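Local coordinates for PKS_KS domain-containing protein (Photorhabdus luminescens subsp. laumondii, PDB 6SMO), which serves as the ketosynthase of a minimal type II polyketide synthase, binding a hexaketide and probably catalysing the condensations that build an octaketide, at residues A100-E105 with S173-Y178; A126-A130 with S185-T189; C249-R255 with S335-I341. One frame throughout, in Å; residues are numbered along the deposited sequence.

Contact 1 (A100-E105 with S173-Y178); sequences ALDAAE and SVAKKY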
loop_
_atom_site.group_PDB
_atom_site.type_symbol
_atom_site.label_atom_id
_atom_site.label_comp_id
_atom_site.label_asym_id
_atom_site.label_seq_id
_atom_site.Cartn_x
_atom_site.Cartn_y
_atom_site.Cartn_z
ATOM N N ALA B 100 12.753 -9.163 7.159
ATOM C CA ALA B 100 11.829 -8.675 8.210
ATOM C C ALA B 100 12.202 -9.297 9.563
ATOM O O ALA B 100 12.282 -8.542 10.551
ATOM C CB ALA B 100 10.402 -8.989 7.832
ATOM N N LEU B 101 12.422 -10.617 9.597
ATOM C CA LEU B 101 12.780 -11.383 10.825
ATOM C C LEU B 101 14.172 -10.970 11.321
ATOM O O LEU B 101 14.349 -10.877 12.552
ATOM C CB LEU B 101 12.723 -12.889 10.539
ATOM C CG LEU B 101 11.456 -13.601 11.014
ATOM C CD1 LEU B 101 10.257 -13.205 10.169
ATOM C CD2 LEU B 101 11.642 -15.111 10.996
ATOM N N ASP B 102 15.119 -10.743 10.404
ATOM C CA ASP B 102 16.527 -10.375 10.719
ATOM C C ASP B 102 16.564 -8.963 11.320
ATOM O O ASP B 102 17.207 -8.789 12.373
ATOM C CB ASP B 102 17.423 -10.468 9.480
ATOM C CG ASP B 102 17.619 -11.881 8.959
ATOM O OD1 ASP B 102 17.451 -12.831 9.750
ATOM O OD2 ASP B 102 17.939 -12.021 7.760
ATOM N N ALA B 103 15.899 -8.003 10.668
ATOM C CA ALA B 103 15.840 -6.577 11.072
ATOM C C ALA B 103 15.129 -6.443 12.425
ATOM O O ALA B 103 15.613 -5.665 13.271
ATOM C CB ALA B 103 15.149 -5.765 10.003
ATOM N N ALA B 104 14.025 -7.173 12.617
ATOM C CA ALA B 104 13.212 -7.181 13.857
ATOM C C ALA B 104 14.063 -7.676 15.034
ATOM O O ALA B 104 13.980 -7.064 16.118
ATOM C CB ALA B 104 11.982 -8.034 13.669
ATOM N N GLU B 105 14.849 -8.738 14.821
ATOM C CA GLU B 105 15.741 -9.350 15.843
ATOM C C GLU B 105 16.783 -8.316 16.290
ATOM O O GLU B 105 16.983 -8.176 17.513
ATOM C CB GLU B 105 16.404 -10.615 15.288
ATOM C CG GLU B 105 17.201 -11.396 16.321
ATOM C CD GLU B 105 16.401 -11.855 17.529
ATOM O OE1 GLU B 105 15.302 -12.411 17.332
ATOM O OE2 GLU B 105 16.876 -11.646 18.663
ATOM N N SER B 173 4.451 -12.930 11.380
ATOM C CA SER B 173 5.611 -13.766 11.792
ATOM C C SER B 173 6.361 -13.092 12.948
ATOM O O SER B 173 6.733 -13.805 13.904
ATOM C CB SER B 173 6.532 -14.041 10.630
ATOM O OG SER B 173 5.880 -14.820 9.638
ATOM N N VAL B 174 6.572 -11.775 12.855
ATOM C CA VAL B 174 7.276 -10.950 13.884
ATOM C C VAL B 174 6.383 -10.836 15.126
ATOM O O VAL B 174 6.921 -10.956 16.247
ATOM C CB VAL B 174 7.668 -9.566 13.324
ATOM C CG1 VAL B 174 8.114 -8.604 14.416
ATOM C CG2 VAL B 174 8.744 -9.686 12.255
ATOM N N ALA B 175 5.077 -10.615 14.933
ATOM C CA ALA B 175 4.058 -10.518 16.006
ATOM C C ALA B 175 4.003 -11.834 16.794
ATOM O O ALA B 175 3.847 -11.774 18.030
ATOM C CB ALA B 175 2.713 -10.172 15.415
ATOM N N LYS B 176 4.126 -12.971 16.100
ATOM C CA LYS B 176 4.141 -14.336 16.696
ATOM C C LYS B 176 5.394 -14.513 17.565
ATOM O O LYS B 176 5.264 -15.073 18.670
ATOM C CB LYS B 176 4.094 -15.406 15.600
ATOM C CG LYS B 176 2.697 -15.822 15.157
ATOM C CD LYS B 176 2.123 -16.968 15.965
ATOM C CE LYS B 176 2.674 -18.319 15.554
ATOM N NZ LYS B 176 2.212 -19.398 16.458
ATOM N N LYS B 177 6.551 -14.046 17.082
ATOM C CA LYS B 177 7.889 -14.318 17.677
ATOM C C LYS B 177 8.038 -13.601 19.028
ATOM O O LYS B 177 8.590 -14.225 19.955
ATOM C CB LYS B 177 9.005 -13.896 16.715
ATOM C CG LYS B 177 10.391 -14.420 17.069
ATOM C CD LYS B 177 11.451 -14.099 16.034
ATOM C CE LYS B 177 12.823 -14.618 16.407
ATOM N NZ LYS B 177 12.908 -16.094 16.298
ATOM N N TYR B 178 7.578 -12.348 19.132
ATOM C CA TYR B 178 7.781 -11.464 20.313
ATOM C C TYR B 178 6.466 -11.246 21.076
ATOM O O TYR B 178 6.475 -10.463 22.047
ATOM C CB TYR B 178 8.406 -10.136 19.873
ATOM C CG TYR B 178 9.639 -10.297 19.020
ATOM C CD1 TYR B 178 10.808 -10.825 19.545
ATOM C CD2 TYR B 178 9.635 -9.940 17.681
ATOM C CE1 TYR B 178 11.943 -10.986 18.767
ATOM C CE2 TYR B 178 10.760 -10.095 16.888
ATOM C CZ TYR B 178 11.919 -10.620 17.433
ATOM O OH TYR B 178 13.027 -10.775 16.652
#
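Residues 100-105 and 173-178 are pieces of two helices that run roughly the same way. Their axes are inclined at 42° and come within 10.3 Å of each other. The main polar link joins a tyrosine to a glutamate. Tyr178 OH donates a hydrogen bond to Glu105 OE1 at 2.9 Å, and the carboxylate oxygen lies near the plane of the ring, at its edge. The t rotamer of Glu105 and its bent chain bring OE1 to this point. Glu105 OE2 accepts a weak hydrogen bond from Gln109, one turn further on. Lys177 also reaches toward the glutamate. Its CE is 3.4 Å from Glu105 OE1, but NZ is 4.5 Å from that oxygen, beyond a salt bridge, so the charges only lie near each other. Glu105 N comes within 3.3 Å of Tyr178 OH at a poor angle. That amide is satisfied by its own helix, donating to Leu101 O at 3.2 Å. Ser173 OG likewise turns back into its helix and bonds Ser169 O.

The rest of the contact is apolar. Ala104 CB is 3.9 Å from Val174 CG2 and 4.0 Å from Tyr178 CE2. Leu101 CD1 packs on Ser173 CB at 3.8 Å. Val174 CG2 also lies 4.1 Å from Ala100 O.

Both helices cover one face of the central sheet of this thiolase fold. Val174 rests on Ile127 and Leu214, Ala100 on Ser218 and Ala103 on Ile266, while Ala175 packs on Phe251 of the partner Ketoacyl_synth_N chain.

Contact 2 (A126-A130 with S185-T189); sequences AIATA and SNIST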
loop_
_atom_site.group_PDB
_atom_site.type_symbol
_atom_site.label_atom_id
_atom_site.label_comp_id
_atom_site.label_asym_id
_atom_site.label_seq_id
_atom_site.Cartn_x
_atom_site.Cartn_y
_atom_site.Cartn_z
ATOM N N ALA B 126 3.675 -3.207 12.819
ATOM C CA ALA B 126 3.295 -2.481 11.584
ATOM C C ALA B 126 4.454 -2.539 10.580
ATOM O O ALA B 126 5.220 -1.560 10.496
ATOM C CB ALA B 126 2.912 -1.059 11.919
ATOM N N ILE B 127 4.579 -3.660 9.862
ATOM C CA ILE B 127 5.617 -3.890 8.811
ATOM C C ILE B 127 4.948 -3.761 7.439
ATOM O O ILE B 127 4.086 -4.604 7.119
ATOM C CB ILE B 127 6.311 -5.255 8.996
ATOM C CG1 ILE B 127 7.029 -5.337 10.348
ATOM C CG2 ILE B 127 7.258 -5.543 7.839
ATOM C CD1 ILE B 127 7.473 -6.728 10.734
ATOM N N ALA B 128 5.344 -2.744 6.669
ATOM C CA ALA B 128 4.770 -2.389 5.350
ATOM C C ALA B 128 5.576 -3.051 4.226
ATOM O O ALA B 128 6.711 -3.502 4.483
ATOM C CB ALA B 128 4.750 -0.890 5.194
ATOM N N THR B 129 4.996 -3.100 3.025
ATOM C CA THR B 129 5.619 -3.652 1.792
ATOM C C THR B 129 4.854 -3.137 0.569
ATOM O O THR B 129 3.642 -2.883 0.700
ATOM C CB THR B 129 5.642 -5.187 1.821
ATOM O OG1 THR B 129 6.547 -5.633 0.811
ATOM C CG2 THR B 129 4.280 -5.808 1.602
ATOM N N ALA B 130 5.536 -3.029 -0.567
ATOM C CA ALA B 130 4.900 -2.600 -1.828
ATOM C C ALA B 130 4.453 -3.831 -2.630
ATOM O O ALA B 130 3.325 -3.800 -3.130
ATOM C CB ALA B 130 5.863 -1.740 -2.602
ATOM N N SER B 185 -0.800 -4.761 11.481
ATOM C CA SER B 185 -1.254 -4.191 10.185
ATOM C C SER B 185 -0.163 -4.336 9.121
ATOM O O SER B 185 1.025 -4.440 9.491
ATOM C CB SER B 185 -1.669 -2.750 10.345
ATOM O OG SER B 185 -0.576 -1.951 10.777
ATOM N N ASN B 186 -0.592 -4.312 7.859
ATOM C CA ASN B 186 0.293 -4.333 6.671
ATOM C C ASN B 186 -0.184 -3.235 5.719
ATOM O O ASN B 186 -1.159 -3.456 5.011
ATOM C CB ASN B 186 0.340 -5.691 5.967
ATOM C CG ASN B 186 1.090 -5.638 4.655
ATOM O OD1 ASN B 186 0.639 -6.178 3.661
ATOM N ND2 ASN B 186 2.230 -4.980 4.640
ATOM N N ILE B 187 0.448 -2.068 5.780
ATOM C CA ILE B 187 0.107 -0.949 4.861
ATOM C C ILE B 187 0.885 -1.207 3.572
ATOM O O ILE B 187 2.075 -1.454 3.662
ATOM C CB ILE B 187 0.442 0.399 5.525
ATOM C CG1 ILE B 187 -0.453 0.635 6.742
ATOM C CG2 ILE B 187 0.340 1.536 4.530
ATOM C CD1 ILE B 187 -0.111 1.860 7.532
ATOM N N SER B 188 0.214 -1.174 2.424
ATOM C CA SER B 188 0.882 -1.481 1.136
ATOM C C SER B 188 0.789 -0.306 0.161
ATOM O O SER B 188 0.653 -0.558 -1.029
ATOM C CB SER B 188 0.345 -2.741 0.540
ATOM O OG SER B 188 -1.060 -2.673 0.416
ATOM N N THR B 189 0.822 0.923 0.670
ATOM C CA THR B 189 0.718 2.143 -0.172
ATOM C C THR B 189 1.974 2.380 -1.016
ATOM O O THR B 189 2.515 3.477 -0.934
ATOM C CB THR B 189 0.451 3.367 0.706
ATOM O OG1 THR B 189 1.296 3.235 1.847
ATOM C CG2 THR B 189 -0.986 3.460 1.157
#
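The end of strand 123-128 and the loop after strand 184-185 run side by side; over 126-129 and 185-188 their directions differ by 23°. The CA atoms of Ala128 and Ile187 are 4.9 Å apart. Asn186 makes the best bond between the segments. Its t rotamer carries the amide across, and ND2 donates to Ile127 O at 3.1 Å. A side chain thus supplies the donor for this backbone carbonyl. A weak backbone bond follows, from Thr129 N to Ile187 O at 3.4 Å. Beyond it, Ser188 CA and Thr129 O make a CA-H...O contact of 3.1 Å.

Thr129 is also in a t rotamer. Its CG2 lies 3.8 Å from Asn186 ND2, while OG1 bonds Ser218 O. Ser185 and Ser188 are both in p rotamers. Ser185 OG sits 3.8 Å from Ala126 CB, whereas Ser188 OG bonds Ser156 of the partner Ketoacyl_synth_N chain. Ile127 starts away from the other segment and packs on Leu214, Ala170 and Val174. Ala128 CB comes within 3.1 Å of Ile187 O, a tight fit.

Ala130 touches the bound hexaketide, and residues 185-189 lead on to Cys191 of the same pocket. Strand 123-128 pairs on its other flank with strand 212-219. Helix 193-206 meets Ala128 and Ile187, and the partner chain bonds the backbone of Asn186 and Ser188.

Contact 3 (C249-R255 with S335-I341); sequences CPFSLER and STAQNDI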
loop_
_atom_site.group_PDB
_atom_site.type_symbol
_atom_site.label_atom_id
_atom_site.label_comp_id
_atom_site.label_asym_id
_atom_site.label_seq_id
_atom_site.Cartn_x
_atom_site.Cartn_y
_atom_site.Cartn_z
ATOM N N CYS B 249 22.273 8.763 -9.251
ATOM C CA CYS B 249 22.891 10.091 -8.986
ATOM C C CYS B 249 21.794 11.127 -8.741
ATOM O O CYS B 249 21.439 11.883 -9.642
ATOM C CB CYS B 249 23.785 10.516 -10.146
ATOM S SG CYS B 249 23.001 10.347 -11.770
ATOM N N PRO B 250 21.210 11.174 -7.520
ATOM C CA PRO B 250 20.146 12.128 -7.197
ATOM C C PRO B 250 20.568 13.601 -7.323
ATOM O O PRO B 250 21.645 13.942 -6.862
ATOM C CB PRO B 250 19.797 11.815 -5.732
ATOM C CG PRO B 250 20.286 10.399 -5.520
ATOM C CD PRO B 250 21.518 10.283 -6.392
ATOM N N PHE B 251 19.712 14.415 -7.954
ATOM C CA PHE B 251 19.838 15.891 -8.120
ATOM C C PHE B 251 20.927 16.240 -9.147
ATOM O O PHE B 251 21.199 17.445 -9.325
ATOM C CB PHE B 251 20.104 16.572 -6.774
ATOM C CG PHE B 251 19.139 16.191 -5.680
ATOM C CD1 PHE B 251 17.819 16.617 -5.718
ATOM C CD2 PHE B 251 19.547 15.403 -4.612
ATOM C CE1 PHE B 251 16.931 16.265 -4.713
ATOM C CE2 PHE B 251 18.657 15.053 -3.609
ATOM C CZ PHE B 251 17.351 15.484 -3.661
ATOM N N SER B 252 21.508 15.236 -9.815
ATOM C CA SER B 252 22.519 15.405 -10.892
ATOM C C SER B 252 21.805 15.572 -12.237
ATOM O O SER B 252 20.688 15.038 -12.384
ATOM C CB SER B 252 23.485 14.249 -10.928
ATOM O OG SER B 252 24.208 14.154 -9.711
ATOM N N LEU B 253 22.441 16.276 -13.178
ATOM C CA LEU B 253 21.890 16.586 -14.526
ATOM C C LEU B 253 21.870 15.317 -15.393
ATOM O O LEU B 253 21.102 15.294 -16.375
ATOM C CB LEU B 253 22.742 17.692 -15.159
ATOM C CG LEU B 253 22.258 18.247 -16.501
ATOM C CD1 LEU B 253 20.789 18.644 -16.449
ATOM C CD2 LEU B 253 23.108 19.435 -16.925
ATOM N N GLU B 254 22.665 14.299 -15.037
ATOM C CA GLU B 254 22.841 13.043 -15.819
ATOM C C GLU B 254 21.734 12.026 -15.506
ATOM O O GLU B 254 21.569 11.091 -16.314
ATOM C CB GLU B 254 24.205 12.406 -15.530
ATOM C CG GLU B 254 25.375 13.134 -16.169
ATOM C CD GLU B 254 25.956 14.282 -15.360
ATOM O OE1 GLU B 254 25.296 14.730 -14.400
ATOM O OE2 GLU B 254 27.073 14.723 -15.691
ATOM N N ARG B 255 21.017 12.182 -14.386
ATOM C CA ARG B 255 20.052 11.175 -13.856
ATOM C C ARG B 255 18.986 10.856 -14.915
ATOM O O ARG B 255 18.553 11.792 -15.617
ATOM C CB ARG B 255 19.416 11.671 -12.553
ATOM C CG ARG B 255 18.401 12.794 -12.714
ATOM C CD ARG B 255 17.950 13.325 -11.367
ATOM N NE ARG B 255 16.861 14.289 -11.471
ATOM C CZ ARG B 255 16.999 15.593 -11.714
ATOM N NH1 ARG B 255 18.197 16.127 -11.891
ATOM N NH2 ARG B 255 15.926 16.363 -11.780
ATOM N N SER B 335 16.341 9.654 -7.960
ATOM C CA SER B 335 17.282 9.898 -9.088
ATOM C C SER B 335 16.558 9.714 -10.429
ATOM O O SER B 335 17.221 9.327 -11.410
ATOM C CB SER B 335 18.513 9.025 -8.990
ATOM O OG SER B 335 19.479 9.400 -9.961
ATOM N N THR B 336 15.247 9.980 -10.465
ATOM C CA THR B 336 14.448 10.157 -11.707
ATOM C C THR B 336 14.383 11.655 -12.021
ATOM O O THR B 336 14.614 12.457 -11.094
ATOM C CB THR B 336 13.041 9.558 -11.575
ATOM O OG1 THR B 336 12.359 10.243 -10.524
ATOM C CG2 THR B 336 13.051 8.070 -11.295
ATOM N N ALA B 337 14.078 12.008 -13.272
ATOM C CA ALA B 337 14.016 13.405 -13.767
ATOM C C ALA B 337 12.917 14.183 -13.030
ATOM O O ALA B 337 13.149 15.368 -12.718
ATOM C CB ALA B 337 13.790 13.412 -15.261
ATOM N N GLN B 338 11.781 13.534 -12.745
ATOM C CA GLN B 338 10.527 14.191 -12.278
ATOM C C GLN B 338 10.478 14.275 -10.745
ATOM O O GLN B 338 9.881 15.247 -10.242
ATOM C CB GLN B 338 9.307 13.441 -12.816
ATOM C CG GLN B 338 9.187 13.492 -14.334
ATOM C CD GLN B 338 7.863 12.962 -14.828
ATOM O OE1 GLN B 338 7.799 11.966 -15.545
ATOM N NE2 GLN B 338 6.787 13.627 -14.440
ATOM N N ASN B 339 11.060 13.305 -10.032
ATOM C CA ASN B 339 10.995 13.213 -8.546
ATOM C C ASN B 339 11.872 14.296 -7.905
ATOM O O ASN B 339 11.388 14.968 -6.974
ATOM C CB ASN B 339 11.420 11.837 -8.027
ATOM C CG ASN B 339 11.375 11.743 -6.516
ATOM O OD1 ASN B 339 12.412 11.790 -5.857
ATOM N ND2 ASN B 339 10.182 11.631 -5.957
ATOM N N ASP B 340 13.117 14.437 -8.368
ATOM C CA ASP B 340 14.155 15.295 -7.733
ATOM C C ASP B 340 13.796 16.775 -7.915
ATOM O O ASP B 340 14.051 17.555 -6.976
ATOM C CB ASP B 340 15.547 14.982 -8.290
ATOM C CG ASP B 340 16.042 13.581 -7.969
ATOM O OD1 ASP B 340 15.247 12.777 -7.438
ATOM O OD2 ASP B 340 17.223 13.305 -8.254
ATOM N N ILE B 341 13.243 17.145 -9.075
ATOM C CA ILE B 341 12.763 18.531 -9.369
ATOM C C ILE B 341 11.519 18.814 -8.514
ATOM O O ILE B 341 11.393 19.955 -8.023
ATOM C CB ILE B 341 12.508 18.740 -10.880
ATOM C CG1 ILE B 341 12.285 20.218 -11.213
ATOM C CG2 ILE B 341 11.360 17.874 -11.387
ATOM C CD1 ILE B 341 12.451 20.556 -12.680
#
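Residues 249-255 fold into two successive turns, type II from Cys249 to Ser252 and type I from Ser252 to Arg255. Phe251 takes the positive phi of 73° that the first turn requires. Opposite, Ser335 also has a positive phi, 80°. The chain then enters a helix with Thr336 as N-cap, its OG1 accepting a weak bond from Asn339 N at 3.4 Å.

Side chains hold the turns to this helix start. Ser335 OG accepts from Cys249 N at 3.0 Å. Asp340 OD2 accepts from Phe251 N at 2.7 Å and lies over one face of the Phe251 ring. Arg255 has the largest area covered by the other segment. Its NE donates to Thr336 O at 2.9 Å and its NH2 to Ala337 O at 3.1 Å, while NH1 turns back to Ser252 O at 2.8 Å. Arg255 NE also lies 3.4 Å from Asp340 OD2. This salt bridge rests on charge alone, since the oxygen is well out of the guanidinium plane.

Asp401 gives Arg255 a second salt bridge, and the Phe251 ring stacks with Tyr408. The contact joins the loop between helix 224-233 and strand 263-271 to the start of helix 337-350, which follows strand 326-330.

Contacts 1 and 2 are neighbours, with centres 15 Å apart. They touch where Val174 CG2 packs on Ile127 CD1 at 3.6 Å, so helix 169-178 rests on strand 123-128. Contact 2 is fully buried and holds its segments mostly by backbone and amide groups. Contact 1 is partly buried. Its apolar side meets the sheet, and its charged groups lie toward solvent. Contact 3 is also partly buried, but there an arginine and an aspartate tie loop to helix. It lies across the chain's centre from both, about 12 Å from contact 2 by nearest atoms. Contacts 1 and 2 also meet the partner Ketoacyl_synth_N chain; contact 3 does not.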